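Long-range contacts in chemotactic transducer PctC (PDB 5LTV), which binds gamma-aminobutyric acid through its Cache-type ligand-binding domain and, as a chemotactic transducer, probably relays that signal to the chemotaxis machinery of Pseudomonas aeruginosa: residues Trp123-Leu128 / Leu161-Ala166; Gln147-Leu153 / Ala165-Leu171; Phe91-Tyr95 / Thr105-Tyr109; Asn48-Leu53 / Thr173-Leu178. One frame throughout, in Å; residues are numbered along the deposited sequence. Where two conformers were deposited one is given.

Contact 1: Trp123-Leu128 / Leu161-Ala166; sequences WYKDAL and LLGVAA. With ABU (gamma-amino-butanoic acid), chain H.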
# COMPACT_ATOMS: atom_id res chain seq x y z
N TRP A 123 6.84 -2.55 -8.32
CA TRP A 123 7.19 -2.36 -6.91
C TRP A 123 8.69 -2.45 -6.72
O TRP A 123 9.24 -1.87 -5.77
CB TRP A 123 6.48 -3.39 -6.03
CG TRP A 123 6.82 -4.84 -6.35
CD1 TRP A 123 6.07 -5.69 -7.08
CD2 TRP A 123 7.97 -5.60 -5.91
NE1 TRP A 123 6.67 -6.94 -7.14
CE2 TRP A 123 7.84 -6.91 -6.44
CE3 TRP A 123 9.10 -5.30 -5.13
CZ2 TRP A 123 8.78 -7.92 -6.22
CZ3 TRP A 123 10.03 -6.30 -4.88
CH2 TRP A 123 9.87 -7.60 -5.44
N TYR A 124 9.36 -3.14 -7.64
CA TYR A 124 10.81 -3.25 -7.61
C TYR A 124 11.46 -2.00 -8.21
O TYR A 124 12.19 -1.26 -7.52
CB TYR A 124 11.22 -4.53 -8.35
CG TYR A 124 12.70 -4.80 -8.28
CD1 TYR A 124 13.19 -5.75 -7.39
CD2 TYR A 124 13.62 -4.13 -9.10
CE1 TYR A 124 14.60 -5.97 -7.29
CE2 TYR A 124 14.97 -4.37 -9.02
CZ TYR A 124 15.47 -5.28 -8.13
OH TYR A 124 16.83 -5.51 -8.05
N LYS A 125 11.15 -1.72 -9.48
CA LYS A 125 11.77 -0.61 -10.18
C LYS A 125 11.47 0.73 -9.51
O LYS A 125 12.33 1.61 -9.47
CB LYS A 125 11.31 -0.60 -11.64
CG LYS A 125 11.76 -1.79 -12.42
CD LYS A 125 11.40 -1.68 -13.90
CE LYS A 125 9.88 -1.79 -14.10
NZ LYS A 125 9.43 -1.76 -15.53
N ASP A 126 10.26 0.91 -8.96
CA ASP A 126 9.98 2.17 -8.25
C ASP A 126 10.72 2.28 -6.92
O ASP A 126 11.14 3.38 -6.54
CB ASP A 126 8.47 2.35 -8.04
CG ASP A 126 7.70 2.44 -9.37
OD1 ASP A 126 8.37 2.50 -10.42
OD2 ASP A 126 6.45 2.41 -9.38
N ALA A 127 10.93 1.18 -6.19
CA ALA A 127 11.76 1.29 -5.00
C ALA A 127 13.18 1.76 -5.35
O ALA A 127 13.77 2.59 -4.63
CB ALA A 127 11.83 -0.06 -4.26
N LEU A 128 13.75 1.23 -6.44
CA LEU A 128 15.10 1.61 -6.80
C LEU A 128 15.15 3.05 -7.29
O LEU A 128 16.08 3.79 -6.93
CB LEU A 128 15.67 0.66 -7.86
CG LEU A 128 16.06 -0.75 -7.40
CD1 LEU A 128 16.84 -1.46 -8.49
CD2 LEU A 128 16.85 -0.72 -6.10
N LEU A 161 23.99 -3.17 -3.49
CA LEU A 161 22.58 -3.54 -3.61
C LEU A 161 22.35 -5.05 -3.47
O LEU A 161 22.95 -5.86 -4.19
CB LEU A 161 22.02 -3.05 -4.94
CG LEU A 161 20.50 -3.18 -5.07
CD1 LEU A 161 19.83 -2.28 -4.05
CD2 LEU A 161 20.14 -2.75 -6.49
N LEU A 162 21.53 -5.42 -2.48
CA LEU A 162 21.05 -6.78 -2.37
C LEU A 162 19.80 -6.98 -3.24
O LEU A 162 19.71 -7.94 -4.01
CB LEU A 162 20.76 -7.10 -0.89
CG LEU A 162 20.10 -8.47 -0.69
CD1 LEU A 162 21.01 -9.63 -1.18
CD2 LEU A 162 19.67 -8.66 0.76
N GLY A 163 18.85 -6.08 -3.13
CA GLY A 163 17.67 -6.13 -3.98
C GLY A 163 16.64 -5.16 -3.45
O GLY A 163 16.99 -4.11 -2.90
N VAL A 164 15.37 -5.55 -3.59
CA VAL A 164 14.26 -4.79 -3.04
C VAL A 164 13.44 -5.68 -2.11
O VAL A 164 13.00 -6.76 -2.50
CB VAL A 164 13.39 -4.20 -4.15
CG1 VAL A 164 12.10 -3.63 -3.58
CG2 VAL A 164 14.19 -3.14 -4.89
N ALA A 165 13.22 -5.20 -0.89
CA ALA A 165 12.38 -5.90 0.07
C ALA A 165 11.01 -5.23 0.10
O ALA A 165 10.92 -4.01 -0.09
CB ALA A 165 13.02 -5.92 1.45
N ALA A 166 9.96 -6.04 0.24
CA ALA A 166 8.59 -5.53 0.25
C ALA A 166 7.69 -6.37 1.16
O ALA A 166 8.00 -7.51 1.49
CB ALA A 166 7.96 -5.51 -1.14
N ABU H . 3.20 -11.37 -3.39
CD ABU H . 2.97 -10.81 -4.75
CB ABU H . 4.20 -10.89 -5.62
CG ABU H . 4.59 -9.57 -6.25
C ABU H . 4.23 -9.26 -7.70
O ABU H . 3.02 -9.17 -8.01
OXT ABU H . 5.18 -9.02 -8.50
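V164 is gripped by the side chains of W123, Y124, A127 and L128, and most of the contact is built round it. Its two methyls divide the work. With CG1 anti to the backbone N, that methyl lies against both W123 and A127. It meets W123 CZ3 at the edge of the indole, near the ring plane, at 3.6 Å. A127 CB touches the same methyl just as closely. CG2 lies over one face of the Y124 ring in a CH-pi contact, 3.8 Å from V164 CG2 to the ring centroid and 17° off the normal. V164 CB also sits 3.6 Å from Y124 CD1. These four residues are buried and tightly packed.

The packing is looser toward L128 and L161, which are both partly exposed. L128 CD2 touches V164 CG2 at 3.8 Å. L128 and L161 reach for each other tip to tip, with 3.9 Å between L128 CD2 and L161 CD2. At the other end A166 CB lies obliquely to the indole, 4.2 Å from W123 CE3.

The pocket lies beyond W123. The indole NE1 donates an in-plane hydrogen bond of 2.9 Å to OXT of the bound gamma-aminobutyrate, nearly straight at 166°. Y116, R121, A142 and D168 also bond the ligand.

L162 and G163 form a classic beta bulge opposite V155. The helix and strand axes are 8.5 Å apart at closest approach and run at 114°. Helix 122-130 lies across one face of the antiparallel sheet, packing on strand 160-170 and also on S152 of strand 147-157.

Contact 2: Gln147-Leu153 / Ala165-Leu171; sequences QILAMSL and AAGDMKL. With ABU (gamma-amino-butanoic acid), chain H.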
# COMPACT_ATOMS: atom_id res chain seq x y z
N GLN A 147 -6.15 -8.19 -5.92
CA GLN A 147 -5.77 -6.78 -5.88
C GLN A 147 -5.05 -6.46 -4.59
O GLN A 147 -5.64 -6.60 -3.51
CB GLN A 147 -7.00 -5.88 -5.99
CG GLN A 147 -7.62 -5.86 -7.37
CD GLN A 147 -8.82 -4.91 -7.46
OE1 GLN A 147 -9.50 -4.64 -6.47
NE2 GLN A 147 -9.04 -4.38 -8.64
N ILE A 148 -3.81 -5.96 -4.70
CA ILE A 148 -2.96 -5.66 -3.55
C ILE A 148 -2.28 -4.30 -3.70
O ILE A 148 -2.31 -3.65 -4.76
CB ILE A 148 -1.89 -6.75 -3.34
CG1 ILE A 148 -0.96 -6.81 -4.55
CG2 ILE A 148 -2.57 -8.11 -3.05
CD1 ILE A 148 0.31 -7.67 -4.36
N LEU A 149 -1.65 -3.87 -2.62
CA LEU A 149 -0.67 -2.80 -2.71
C LEU A 149 0.53 -3.23 -1.88
O LEU A 149 0.43 -4.08 -0.99
CB LEU A 149 -1.26 -1.42 -2.28
CG LEU A 149 -1.70 -1.05 -0.87
CD1 LEU A 149 -0.48 -0.85 -0.05
CD2 LEU A 149 -2.56 0.21 -0.81
N ALA A 150 1.69 -2.66 -2.21
CA ALA A 150 2.92 -3.07 -1.57
C ALA A 150 3.63 -1.85 -0.97
O ALA A 150 3.44 -0.72 -1.41
CB ALA A 150 3.85 -3.78 -2.55
N MET A 151 4.44 -2.12 0.04
CA MET A 151 5.42 -1.18 0.54
C MET A 151 6.78 -1.78 0.29
O MET A 151 7.02 -2.93 0.67
CB MET A 151 5.19 -0.96 2.02
CG MET A 151 3.99 -0.13 2.30
SD MET A 151 3.42 -0.42 3.99
CE MET A 151 1.97 0.68 4.05
N SER A 152 7.67 -1.03 -0.37
CA SER A 152 8.94 -1.61 -0.83
C SER A 152 10.08 -0.61 -0.69
O SER A 152 9.87 0.62 -0.69
CB SER A 152 8.87 -2.10 -2.30
OG SER A 152 8.56 -1.03 -3.23
N LEU A 153 11.30 -1.13 -0.54
CA LEU A 153 12.46 -0.27 -0.41
C LEU A 153 13.73 -1.06 -0.74
O LEU A 153 13.79 -2.27 -0.48
CB LEU A 153 12.57 0.36 0.99
CG LEU A 153 12.40 -0.31 2.36
CD1 LEU A 153 12.40 -1.82 2.38
CD2 LEU A 153 13.46 0.24 3.31
N ALA A 165 13.22 -5.20 -0.89
CA ALA A 165 12.38 -5.90 0.07
C ALA A 165 11.01 -5.23 0.10
O ALA A 165 10.92 -4.01 -0.09
CB ALA A 165 13.02 -5.92 1.45
N ALA A 166 9.96 -6.04 0.24
CA ALA A 166 8.59 -5.53 0.25
C ALA A 166 7.69 -6.37 1.16
O ALA A 166 8.00 -7.51 1.49
CB ALA A 166 7.96 -5.51 -1.14
N GLY A 167 6.57 -5.76 1.56
CA GLY A 167 5.40 -6.52 1.98
C GLY A 167 4.16 -6.01 1.28
O GLY A 167 4.03 -4.81 1.02
N ASP A 168 3.24 -6.91 0.97
CA ASP A 168 2.01 -6.44 0.37
C ASP A 168 0.80 -6.83 1.23
O ASP A 168 0.89 -7.70 2.11
CB ASP A 168 1.85 -6.93 -1.07
CG ASP A 168 1.94 -8.45 -1.19
OD1 ASP A 168 1.45 -9.16 -0.29
OD2 ASP A 168 2.53 -8.92 -2.19
N MET A 169 -0.32 -6.16 0.97
CA MET A 169 -1.56 -6.38 1.69
C MET A 169 -2.75 -6.30 0.74
O MET A 169 -2.76 -5.49 -0.19
CB MET A 169 -1.69 -5.38 2.84
CG MET A 169 -1.42 -4.00 2.46
SD MET A 169 -0.34 -3.21 3.67
CE MET A 169 1.20 -3.12 2.75
N LYS A 170 -3.74 -7.15 0.97
CA LYS A 170 -4.97 -7.14 0.19
C LYS A 170 -5.74 -5.84 0.37
O LYS A 170 -5.83 -5.29 1.48
CB LYS A 170 -5.86 -8.33 0.58
CG LYS A 170 -5.29 -9.68 0.18
CD LYS A 170 -5.97 -10.83 0.91
CE LYS A 170 -7.46 -10.68 0.87
NZ LYS A 170 -8.13 -11.65 1.81
N LEU A 171 -6.31 -5.35 -0.73
CA LEU A 171 -7.12 -4.14 -0.68
C LEU A 171 -8.34 -4.30 0.22
O LEU A 171 -8.75 -3.33 0.86
CB LEU A 171 -7.57 -3.74 -2.08
CG LEU A 171 -6.56 -3.29 -3.13
CD1 LEU A 171 -7.35 -2.47 -4.16
CD2 LEU A 171 -5.39 -2.48 -2.54
N ABU H . 3.20 -11.37 -3.39
CD ABU H . 2.97 -10.81 -4.75
CB ABU H . 4.20 -10.89 -5.62
CG ABU H . 4.59 -9.57 -6.25
C ABU H . 4.23 -9.26 -7.70
O ABU H . 3.02 -9.17 -8.01
OXT ABU H . 5.18 -9.02 -8.50
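D168 forms a non-hydrogen-bonded antiparallel pair with A150 in the hairpin of strands 147-157 and 160-170, and its side chain runs from the sheet to the ligand. Its CB lies 3.2 Å from L149 O and also touches I148 CD1. A first torsion of 55° sets CG between the backbone N and the carbonyl carbon. CG then packs against I148 CD1 at 3.6 Å. OD1 takes a hydrogen bond with S93 OG. OD2 touches I148 CD1 as well. The amino N of gamma-aminobutyrate donates a 2.8 Å hydrogen bond to D168 OD2. Y95 OH is a further partner of OD2.

The backbone ladder is regular. L149 pairs with M169, M151 with G167 and L153 with A165, each through two N-H to O bonds. L171 N extends it to Q147 O at 3.1 Å, just after K170 at the N-cap of the next helix.

The face carrying L149, M151 and M169 is apolar. M169 bends at chi2 and chi3, which brings its CE to 3.7 Å from M151 SD and 4.0 Å from L149 CD1. The two methionines cross at about a right angle. M151 also packs on helix 34-68.

One face of the hairpin is therefore apolar and turned to the long helix. The other presents a carboxylate whose two oxygens are both bonded, and which probably balances the charge of the ligand's ammonium group.

Contact 3: Phe91-Tyr95 / Thr105-Tyr109; sequences FASVY and TMRPY. With ABU (gamma-amino-butanoic acid), chain H.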
# COMPACT_ATOMS: atom_id res chain seq x y z
N PHE A 91 1.13 -9.25 7.02
CA PHE A 91 1.12 -9.03 5.58
C PHE A 91 0.45 -10.22 4.91
O PHE A 91 0.34 -11.30 5.50
CB PHE A 91 2.55 -8.83 5.02
CG PHE A 91 3.22 -7.55 5.53
CD1 PHE A 91 3.03 -6.33 4.90
CD2 PHE A 91 4.01 -7.59 6.67
CE1 PHE A 91 3.61 -5.14 5.42
CE2 PHE A 91 4.59 -6.42 7.19
CZ PHE A 91 4.38 -5.20 6.55
N ALA A 92 -0.04 -9.99 3.69
CA ALA A 92 -0.34 -11.11 2.82
C ALA A 92 0.94 -11.88 2.51
O ALA A 92 0.97 -13.11 2.55
CB ALA A 92 -1.01 -10.62 1.54
N SER A 93 2.02 -11.16 2.22
CA SER A 93 3.32 -11.79 2.09
C SER A 93 4.38 -10.71 2.15
O SER A 93 4.11 -9.51 1.92
CB SER A 93 3.44 -12.58 0.79
OG SER A 93 3.21 -11.71 -0.31
N VAL A 94 5.59 -11.16 2.48
CA VAL A 94 6.81 -10.36 2.46
C VAL A 94 7.78 -11.07 1.54
O VAL A 94 7.68 -12.29 1.31
CB VAL A 94 7.42 -10.15 3.87
CG1 VAL A 94 6.49 -9.35 4.72
CG2 VAL A 94 7.72 -11.51 4.54
N TYR A 95 8.73 -10.30 0.99
CA TYR A 95 9.57 -10.87 -0.05
C TYR A 95 10.76 -9.98 -0.36
O TYR A 95 10.76 -8.77 -0.09
CB TYR A 95 8.79 -11.15 -1.34
CG TYR A 95 7.75 -10.14 -1.79
CD1 TYR A 95 6.43 -10.23 -1.34
CD2 TYR A 95 8.05 -9.15 -2.74
CE1 TYR A 95 5.44 -9.32 -1.79
CE2 TYR A 95 7.07 -8.25 -3.21
CZ TYR A 95 5.77 -8.35 -2.72
OH TYR A 95 4.78 -7.48 -3.16
N THR A 105 12.44 -14.57 -3.05
CA THR A 105 12.10 -15.31 -1.84
C THR A 105 10.90 -14.65 -1.19
O THR A 105 10.98 -13.50 -0.76
CB THR A 105 13.25 -15.37 -0.86
OG1 THR A 105 14.42 -15.77 -1.54
CG2 THR A 105 12.97 -16.37 0.25
N MET A 106 9.80 -15.38 -1.10
CA MET A 106 8.55 -14.89 -0.58
C MET A 106 8.06 -15.78 0.56
O MET A 106 8.10 -17.01 0.43
CB MET A 106 7.51 -14.91 -1.66
CG MET A 106 6.12 -14.60 -1.13
SD MET A 106 4.94 -14.17 -2.51
CE MET A 106 4.43 -15.78 -2.96
N ARG A 107 7.59 -15.16 1.65
CA ARG A 107 6.99 -15.91 2.77
C ARG A 107 5.73 -15.18 3.20
O ARG A 107 5.72 -13.97 3.18
CB ARG A 107 7.96 -16.13 3.98
CG ARG A 107 9.21 -16.96 3.57
CD ARG A 107 8.88 -18.49 3.44
NE ARG A 107 10.04 -19.35 3.18
CZ ARG A 107 10.64 -19.50 1.97
NH1 ARG A 107 10.30 -18.84 0.85
NH2 ARG A 107 11.64 -20.34 1.90
N PRO A 108 4.61 -15.93 3.47
CA PRO A 108 4.46 -17.36 3.15
C PRO A 108 4.64 -17.63 1.66
O PRO A 108 4.27 -16.77 0.83
CB PRO A 108 3.02 -17.67 3.61
CG PRO A 108 2.63 -16.56 4.50
CD PRO A 108 3.32 -15.38 3.92
N TYR A 109 5.16 -18.80 1.34
CA TYR A 109 5.54 -19.14 -0.02
C TYR A 109 4.33 -19.70 -0.80
O TYR A 109 3.62 -20.57 -0.31
CB TYR A 109 6.70 -20.16 -0.01
CG TYR A 109 6.95 -20.80 -1.37
CD1 TYR A 109 6.27 -21.95 -1.75
CD2 TYR A 109 7.85 -20.24 -2.28
CE1 TYR A 109 6.45 -22.50 -3.01
CE2 TYR A 109 8.07 -20.83 -3.55
CZ TYR A 109 7.34 -21.96 -3.90
OH TYR A 109 7.52 -22.52 -5.15
N ABU H . 3.20 -11.37 -3.39
CD ABU H . 2.97 -10.81 -4.75
CB ABU H . 4.20 -10.89 -5.62
CG ABU H . 4.59 -9.57 -6.25
C ABU H . 4.23 -9.26 -7.70
O ABU H . 3.02 -9.17 -8.01
OXT ABU H . 5.18 -9.02 -8.50
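V94 and R107 form a hydrogen-bonded antiparallel pair, V94 N to R107 O and R107 N to V94 O, both 2.9 Å and nearly straight. This is the beta hairpin of strands 93-98 and 104-107 at one edge of the ligand-binding sheet. Y95 and M106 follow as a non-hydrogen-bonded pair, and their CB atoms are 4.0 Å apart. P108, after a cis peptide bond, brings its CD to 3.5 Å from A92 O where the pairing ends.

S93, Y95 and M106 line the pocket, with D168 as the polar partner of the first two. The M106 chain bends at chi3 (85°), and its SD comes to 3.7 Å from S93 OG. The sulfur also makes a Met-aromatic contact with Y95, oblique to the ring, 5.3 Å from SD to the centroid. The Y95 ring lays one face against CB of gamma-aminobutyrate.

On the other face, R107 NH1 bonds M106 O from above the carbonyl plane, and R107 NE forms a salt bridge with E83. At the amino end of the ligand, N lies 3.1 Å from S93 OG and 3.4 Å from M106 SD.

Contact 4: Asn48-Leu53 / Thr173-Leu178; sequences NIQSWL and TLTAIL. With SO4 (sulfate ion), chain J.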
# COMPACT_ATOMS: atom_id res chain seq x y z
N ASN A 48 -6.69 7.12 11.44
CA ASN A 48 -6.73 5.68 11.68
C ASN A 48 -6.00 4.91 10.57
O ASN A 48 -5.09 4.12 10.83
CB ASN A 48 -8.16 5.19 11.79
CG ASN A 48 -8.24 3.77 12.35
OD1 ASN A 48 -7.55 3.43 13.31
ND2 ASN A 48 -9.04 2.94 11.74
N ILE A 49 -6.39 5.14 9.32
CA ILE A 49 -5.68 4.47 8.23
C ILE A 49 -4.21 4.89 8.21
O ILE A 49 -3.34 4.08 7.89
CB ILE A 49 -6.43 4.71 6.90
CG1 ILE A 49 -6.07 3.64 5.89
CG2 ILE A 49 -6.13 6.02 6.31
CD1 ILE A 49 -6.65 2.30 6.27
N GLN A 50 -3.89 6.13 8.64
CA GLN A 50 -2.48 6.55 8.73
C GLN A 50 -1.70 5.69 9.72
O GLN A 50 -0.62 5.16 9.40
CB GLN A 50 -2.37 8.01 9.16
CG GLN A 50 -0.96 8.39 9.66
CD GLN A 50 -0.90 9.84 10.17
OE1 GLN A 50 -1.93 10.53 10.26
NE2 GLN A 50 0.30 10.32 10.48
N SER A 51 -2.23 5.54 10.94
CA SER A 51 -1.57 4.71 11.94
C SER A 51 -1.42 3.28 11.45
O SER A 51 -0.36 2.65 11.63
CB SER A 51 -2.33 4.72 13.26
OG SER A 51 -2.09 5.89 13.97
N TRP A 52 -2.47 2.73 10.85
CA TRP A 52 -2.41 1.35 10.39
C TRP A 52 -1.33 1.17 9.33
O TRP A 52 -0.48 0.28 9.46
CB TRP A 52 -3.77 0.92 9.85
CG TRP A 52 -3.94 -0.58 9.71
CD1 TRP A 52 -4.55 -1.41 10.58
CD2 TRP A 52 -3.54 -1.39 8.59
NE1 TRP A 52 -4.55 -2.70 10.11
CE2 TRP A 52 -3.94 -2.72 8.88
CE3 TRP A 52 -2.88 -1.13 7.38
CZ2 TRP A 52 -3.69 -3.79 8.01
CZ3 TRP A 52 -2.63 -2.19 6.52
CH2 TRP A 52 -3.06 -3.51 6.83
N LEU A 53 -1.35 2.00 8.28
CA LEU A 53 -0.31 1.95 7.23
C LEU A 53 1.09 2.21 7.80
O LEU A 53 2.07 1.55 7.41
CB LEU A 53 -0.64 2.97 6.13
CG LEU A 53 -1.91 2.70 5.27
CD1 LEU A 53 -2.35 3.87 4.40
CD2 LEU A 53 -1.61 1.47 4.42
N THR A 173 -8.57 -5.90 2.99
CA THR A 173 -8.12 -5.65 4.35
C THR A 173 -8.09 -4.16 4.67
O THR A 173 -8.54 -3.72 5.74
CB THR A 173 -6.72 -6.23 4.54
OG1 THR A 173 -6.70 -7.59 4.09
CG2 THR A 173 -6.27 -6.12 6.01
N LEU A 174 -7.53 -3.36 3.76
CA LEU A 174 -7.47 -1.91 3.98
C LEU A 174 -8.86 -1.30 3.91
O LEU A 174 -9.19 -0.42 4.72
CB LEU A 174 -6.55 -1.25 2.97
CG LEU A 174 -5.07 -1.69 3.06
CD1 LEU A 174 -4.21 -1.14 1.95
CD2 LEU A 174 -4.61 -1.18 4.33
N THR A 175 -9.69 -1.77 2.97
CA THR A 175 -11.00 -1.17 2.83
C THR A 175 -11.84 -1.39 4.08
O THR A 175 -12.54 -0.48 4.53
CB THR A 175 -11.70 -1.71 1.59
OG1 THR A 175 -10.86 -1.51 0.46
CG2 THR A 175 -13.04 -1.00 1.37
N ALA A 176 -11.75 -2.58 4.67
CA ALA A 176 -12.38 -2.85 5.96
C ALA A 176 -11.94 -1.86 7.04
O ALA A 176 -12.79 -1.32 7.76
CB ALA A 176 -12.05 -4.27 6.39
N ILE A 177 -10.62 -1.63 7.19
CA ILE A 177 -10.14 -0.65 8.16
C ILE A 177 -10.81 0.70 7.94
O ILE A 177 -11.27 1.34 8.88
CB ILE A 177 -8.61 -0.49 8.10
CG1 ILE A 177 -7.88 -1.82 8.14
CG2 ILE A 177 -8.14 0.41 9.25
CD1 ILE A 177 -7.83 -2.41 9.52
N LEU A 178 -10.86 1.14 6.67
CA LEU A 178 -11.40 2.45 6.31
C LEU A 178 -12.87 2.59 6.69
O LEU A 178 -13.29 3.65 7.18
CB LEU A 178 -11.23 2.68 4.82
CG LEU A 178 -11.13 4.12 4.38
CD1 LEU A 178 -9.81 4.75 4.86
CD2 LEU A 178 -11.24 4.17 2.88
S SO4 J . -4.47 -5.93 12.17
O1 SO4 J . -5.50 -5.35 11.28
O2 SO4 J . -5.05 -6.30 13.47
O3 SO4 J . -3.43 -4.93 12.43
O4 SO4 J . -3.88 -7.13 11.59
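W52 NE1 donates a hydrogen bond of 3.0 Å to O1 of a sulfate, nearly straight at 168°, while I177 packs on the same indole. The ion probably comes from the crystallisation liquor. O1 lies at the ring edge, in its plane, and R56 NH1 also bonds the sulfate. R56 makes a cation-pi contact with W52 as well.

The helix-helix contact itself is apolar. W52 has CG anti to its backbone N, which swings the indole out toward helix 171-178. I177 crosses it at about a right angle. I177 CG1 lies over the five-membered ring, 4.0 Å from its centroid and 12° off the normal, in a CH-pi contact. T173 CG2 meets the indole obliquely, 4.0 Å from W52 CZ2.

I49 fills the next position. Its CD1 lies 3.8 Å from I177 CG2, and its CB lies 3.9 Å from L178 CD1. L53 and L174 pack together. N48 closes the exposed end, with its amide ND2 3.7 Å from I177 CG2.

L174 also packs on L149 and M169 of the ligand-binding sheet and on L200 of the second sheet. The axes of the two helical segments approach to 10.2 Å, at 143° between their directions. A long N-terminal helix spanning two sheet modules, here packed against the short helix that follows strand 160-170, is typical of the double Cache (dCache) fold.

Contacts 1, 2 and 3 gather on one five-stranded sheet, and each touches the bound gamma-aminobutyrate. Contacts 1 and 2 share strand 160-170, including A165 and A166. Contact 3 adds the neighbouring strand 93-98 and the outermost strand 104-107, the former joined through A166 N and Y95 O. Their chemistry differs by place. Contacts 2 and 3 rest on backbone ladders with pocket side chains on one face, whereas contact 1 is a helix packed on the sheet by apolar side chains. Contact 2 is the most central, and contacts 1 and 3 are also largely buried. Contact 4 is only partly buried, lacks the ligand and meets contact 2 through M151, M169 and L149.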